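Local structure of endo-beta-mannanase (Opitutaceae bacterium TAV5, 7BOB) at residues F451-H461 / D476-L487. The protein probably releases mannose from the ends of beta-1,4-linked manno-oligosaccharides as a homotrimeric exo-beta-1,4-mannosidase of glycosyl hydrolase family 5. Numbering follows the deposited sequence.
Sequences FTGLDEIKELH and DPVNWAQAMSRL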
loop_
_atom_site.group_PDB
_atom_site.type_symbol
_atom_site.label_atom_id
_atom_site.label_comp_id
_atom_site.label_asym_id
_atom_site.label_seq_id
_atom_site.Cartn_x
_atom_site.Cartn_y
_atom_site.Cartn_z
ATOM N N PHE A 451 0.748 12.838 19.257
ATOM C CA PHE A 451 -0.096 13.989 18.985
ATOM C C PHE A 451 -1.106 14.191 20.108
ATOM O O PHE A 451 -1.736 13.230 20.574
ATOM C CB PHE A 451 -0.784 13.808 17.641
ATOM C CG PHE A 451 0.158 13.396 16.534
ATOM C CD1 PHE A 451 1.076 14.299 16.003
ATOM C CD2 PHE A 451 0.125 12.111 16.015
ATOM C CE1 PHE A 451 1.934 13.924 14.971
ATOM C CE2 PHE A 451 0.984 11.733 14.983
ATOM C CZ PHE A 451 1.890 12.640 14.463
ATOM N N THR A 452 -1.250 15.445 20.535
ATOM C CA THR A 452 -1.985 15.834 21.732
ATOM C C THR A 452 -2.968 16.933 21.387
ATOM O O THR A 452 -2.585 17.941 20.784
ATOM C CB THR A 452 -1.033 16.351 22.815
ATOM O OG1 THR A 452 -0.312 17.462 22.279
ATOM C CG2 THR A 452 -0.050 15.274 23.283
ATOM N N GLY A 453 -4.226 16.759 21.776
ATOM C CA GLY A 453 -5.235 17.753 21.485
ATOM C C GLY A 453 -5.246 18.877 22.507
ATOM O O GLY A 453 -4.457 18.926 23.451
ATOM N N LEU A 454 -6.175 19.808 22.290
ATOM C CA LEU A 454 -6.269 20.988 23.143
ATOM C C LEU A 454 -6.523 20.618 24.603
ATOM O O LEU A 454 -5.907 21.192 25.510
ATOM C CB LEU A 454 -7.374 21.903 22.621
ATOM C CG LEU A 454 -7.662 23.069 23.552
ATOM C CD1 LEU A 454 -6.420 23.929 23.637
ATOM C CD2 LEU A 454 -8.854 23.862 23.051
ATOM N N ASP A 455 -7.439 19.674 24.857
ATOM C CA ASP A 455 -7.741 19.306 26.238
ATOM C C ASP A 455 -6.522 18.698 26.907
ATOM O O ASP A 455 -6.195 19.032 28.060
ATOM C CB ASP A 455 -8.933 18.341 26.295
ATOM C CG ASP A 455 -8.861 17.231 25.231
ATOM O OD1 ASP A 455 -7.851 17.172 24.494
ATOM O OD2 ASP A 455 -9.817 16.414 25.126
ATOM N N GLU A 456 -5.804 17.843 26.181
ATOM C CA GLU A 456 -4.590 17.260 26.736
ATOM C C GLU A 456 -3.573 18.330 27.086
ATOM O O GLU A 456 -2.920 18.250 28.135
ATOM C CB GLU A 456 -3.999 16.257 25.761
ATOM C CG GLU A 456 -4.981 15.167 25.384
ATOM C CD GLU A 456 -4.400 14.204 24.381
ATOM O OE1 GLU A 456 -3.558 13.366 24.798
ATOM O OE2 GLU A 456 -4.774 14.310 23.182
ATOM N N ILE A 457 -3.437 19.354 26.230
ATOM C CA ILE A 457 -2.466 20.419 26.495
ATOM C C ILE A 457 -2.845 21.182 27.761
ATOM O O ILE A 457 -2.014 21.389 28.652
ATOM C CB ILE A 457 -2.339 21.359 25.283
ATOM C CG1 ILE A 457 -1.691 20.613 24.119
ATOM C CG2 ILE A 457 -1.484 22.573 25.638
ATOM C CD1 ILE A 457 -2.144 21.097 22.749
ATOM N N LYS A 458 -4.112 21.597 27.860
ATOM C CA LYS A 458 -4.594 22.313 29.037
ATOM C C LYS A 458 -4.313 21.535 30.318
ATOM O O LYS A 458 -3.845 22.099 31.312
ATOM C CB LYS A 458 -6.094 22.585 28.895
ATOM C CG LYS A 458 -6.430 23.692 27.884
ATOM C CD LYS A 458 -7.943 23.899 27.775
ATOM C CE LYS A 458 -8.295 24.886 26.658
ATOM N NZ LYS A 458 -9.756 24.896 26.356
ATOM N N GLU A 459 -4.599 20.231 30.312
ATOM C CA GLU A 459 -4.370 19.425 31.501
ATOM C C GLU A 459 -2.884 19.287 31.781
ATOM O O GLU A 459 -2.454 19.421 32.931
ATOM C CB GLU A 459 -5.028 18.053 31.352
ATOM C CG GLU A 459 -4.896 17.149 32.579
ATOM C CD GLU A 459 -5.931 17.434 33.665
ATOM O OE1 GLU A 459 -5.921 16.714 34.693
ATOM O OE2 GLU A 459 -6.742 18.373 33.496
ATOM N N LEU A 460 -2.079 19.053 30.743
ATOM C CA LEU A 460 -0.633 19.026 30.932
ATOM C C LEU A 460 -0.134 20.338 31.524
ATOM O O LEU A 460 0.785 20.343 32.351
ATOM C CB LEU A 460 0.067 18.741 29.607
ATOM C CG LEU A 460 0.093 17.271 29.198
ATOM C CD1 LEU A 460 0.265 17.162 27.685
ATOM C CD2 LEU A 460 1.217 16.552 29.928
ATOM N N HIS A 461 -0.739 21.460 31.127
ATOM C CA HIS A 461 -0.354 22.759 31.677
ATOM C C HIS A 461 -0.601 22.802 33.184
ATOM O O HIS A 461 0.311 23.075 33.976
ATOM C CB HIS A 461 -1.130 23.869 30.952
ATOM C CG HIS A 461 -0.879 25.245 31.485
ATOM N ND1 HIS A 461 0.101 26.074 30.978
ATOM C CD2 HIS A 461 -1.483 25.940 32.478
ATOM C CE1 HIS A 461 0.092 27.216 31.640
ATOM N NE2 HIS A 461 -0.861 27.163 32.554
ATOM N N ASP A 476 3.530 19.068 18.700
ATOM C CA ASP A 476 2.872 18.822 17.425
ATOM C C ASP A 476 2.449 20.136 16.782
ATOM O O ASP A 476 1.598 20.842 17.340
ATOM C CB ASP A 476 1.668 17.911 17.630
ATOM C CG ASP A 476 0.843 17.712 16.369
ATOM O OD1 ASP A 476 1.342 17.994 15.253
ATOM O OD2 ASP A 476 -0.312 17.239 16.512
ATOM N N PRO A 477 2.981 20.486 15.610
ATOM C CA PRO A 477 2.586 21.762 14.984
ATOM C C PRO A 477 1.108 21.825 14.650
ATOM O O PRO A 477 0.520 22.916 14.674
ATOM C CB PRO A 477 3.454 21.822 13.721
ATOM C CG PRO A 477 4.534 20.783 13.927
ATOM C CD PRO A 477 3.932 19.721 14.788
ATOM N N VAL A 478 0.480 20.683 14.353
ATOM C CA VAL A 478 -0.950 20.683 14.055
ATOM C C VAL A 478 -1.751 21.163 15.259
ATOM O O VAL A 478 -2.834 21.738 15.105
ATOM C CB VAL A 478 -1.390 19.286 13.561
ATOM C CG1 VAL A 478 -2.915 19.130 13.581
ATOM C CG2 VAL A 478 -0.878 19.074 12.133
ATOM N N ASN A 479 -1.220 21.005 16.470
ATOM C CA ASN A 479 -1.913 21.500 17.650
ATOM C C ASN A 479 -1.157 22.629 18.332
ATOM O O ASN A 479 -1.341 22.862 19.533
ATOM C CB ASN A 479 -2.169 20.358 18.623
ATOM C CG ASN A 479 -3.278 19.437 18.134
ATOM O OD1 ASN A 479 -4.444 19.823 18.130
ATOM N ND2 ASN A 479 -2.908 18.246 17.663
ATOM N N TRP A 480 -0.321 23.343 17.589
ATOM C CA TRP A 480 0.511 24.400 18.165
ATOM C C TRP A 480 -0.195 25.725 17.911
ATOM O O TRP A 480 -0.018 26.356 16.864
ATOM C CB TRP A 480 1.914 24.360 17.573
ATOM C CG TRP A 480 2.921 25.139 18.347
ATOM C CD1 TRP A 480 2.729 26.342 18.969
ATOM C CD2 TRP A 480 4.299 24.793 18.559
ATOM N NE1 TRP A 480 3.898 26.756 19.570
ATOM C CE2 TRP A 480 4.876 25.824 19.331
ATOM C CE3 TRP A 480 5.094 23.705 18.181
ATOM C CZ2 TRP A 480 6.211 25.795 19.740
ATOM C CZ3 TRP A 480 6.423 23.688 18.563
ATOM C CH2 TRP A 480 6.968 24.726 19.346
ATOM N N ALA A 481 -1.023 26.136 18.867
ATOM C CA ALA A 481 -1.610 27.471 18.846
ATOM C C ALA A 481 -1.330 28.160 20.180
ATOM O O ALA A 481 -0.261 27.949 20.762
ATOM C CB ALA A 481 -3.106 27.402 18.546
ATOM N N GLN A 482 -2.260 28.978 20.682
ATOM C CA GLN A 482 -1.967 29.732 21.901
ATOM C C GLN A 482 -1.645 28.799 23.056
ATOM O O GLN A 482 -0.627 28.974 23.728
ATOM C CB GLN A 482 -3.128 30.655 22.274
ATOM C CG GLN A 482 -3.405 31.774 21.260
ATOM C CD GLN A 482 -4.473 31.380 20.242
ATOM O OE1 GLN A 482 -4.727 30.183 20.007
ATOM N NE2 GLN A 482 -5.111 32.383 19.638
ATOM N N ALA A 483 -2.485 27.769 23.274
ATOM C CA ALA A 483 -2.310 26.904 24.443
ATOM C C ALA A 483 -0.935 26.249 24.447
ATOM O O ALA A 483 -0.203 26.333 25.441
ATOM C CB ALA A 483 -3.412 25.840 24.505
ATOM N N MET A 484 -0.549 25.620 23.332
ATOM C CA MET A 484 0.764 24.986 23.295
ATOM C C MET A 484 1.889 26.016 23.435
ATOM O O MET A 484 2.889 25.755 24.117
ATOM C CB MET A 484 0.933 24.185 22.008
ATOM C CG MET A 484 2.207 23.352 21.991
ATOM S SD MET A 484 2.420 22.387 20.470
ATOM C CE MET A 484 1.116 21.157 20.659
ATOM N N SER A 485 1.742 27.193 22.795
ATOM C CA SER A 485 2.782 28.223 22.882
ATOM C C SER A 485 3.007 28.697 24.316
ATOM O O SER A 485 4.151 28.904 24.727
ATOM C CB SER A 485 2.443 29.418 21.985
ATOM O OG SER A 485 2.416 29.046 20.619
ATOM N N ARG A 486 1.934 28.879 25.089
ATOM C CA ARG A 486 2.103 29.261 26.494
ATOM C C ARG A 486 2.711 28.141 27.322
ATOM O O ARG A 486 3.368 28.416 28.332
ATOM C CB ARG A 486 0.765 29.693 27.106
ATOM C CG ARG A 486 0.118 30.831 26.332
ATOM C CD ARG A 486 -1.047 31.472 27.077
ATOM N NE ARG A 486 -2.193 30.566 27.200
ATOM C CZ ARG A 486 -3.329 30.677 26.504
ATOM N NH1 ARG A 486 -3.484 31.661 25.611
ATOM N NH2 ARG A 486 -4.309 29.796 26.697
ATOM N N LEU A 487 2.505 26.878 26.930
ATOM C CA LEU A 487 3.088 25.776 27.690
ATOM C C LEU A 487 4.535 25.519 27.290
ATOM O O LEU A 487 5.405 25.366 28.153
ATOM C CB LEU A 487 2.266 24.507 27.506
ATOM C CG LEU A 487 2.718 23.306 28.342
ATOM C CD1 LEU A 487 2.970 23.710 29.792
ATOM C CD2 LEU A 487 1.677 22.208 28.263
HETATM O O HOH W 1 2.163 17.009 20.775
#
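The Asp476 carboxylate comes up obliquely to the Phe451 ring, the planes 63° apart and the side chains crossing at about a right angle, with Phe451 CD1 3.3 Å from Asp476 OD2. Arg517 ties the two together, making a salt bridge to Asp476 and a cation-pi contact with the ring. Within segment 476-487, Met484 SD lies over one face of the Trp480 indole, toward its rim, and Ser485 OG sits in plane at the edge, taking a weak bond from NE1. Met484 also bends at its last torsion (chi3 -70°), bringing CE within 3.9 Å of Ile457 CD1. Branched Ile457 suits mid-interface, because its other arm, CG2, packs 4.0 Å from Ala483 CB. The small alanine also receives Leu454 CD1, at 3.7 Å. One turn further along, Leu487 CD2 rests 3.8 Å from Ile457 O, while CD1 lies beside His461 ND1, the two side chains running in opposite directions. Helices 454-461 and 482-487 run nearly parallel, at 27°, with axes 9.5 Å apart, and both pack against strand 469-473; helix 454-465 is the beta-alpha-beta crossover from the adjacent parallel strand 444-448. Asn479 sets its amide against Thr452 O at poor hydrogen-bonding geometry; ND2 instead donates to Asp476 OD2 (3.0 Å), while Val478 N meets OD1 from above the carboxylate plane, an Asx turn. Direct contact is therefore mainly apolar, though a water bonded to Thr452 OG1 accepts a weak bond from Asp476 N; Asn479 OD1, accepting from Asn333 N of the second subunit, ties the turn to the homotrimer, and Arg517 would be expected to favour an ionised Asp476.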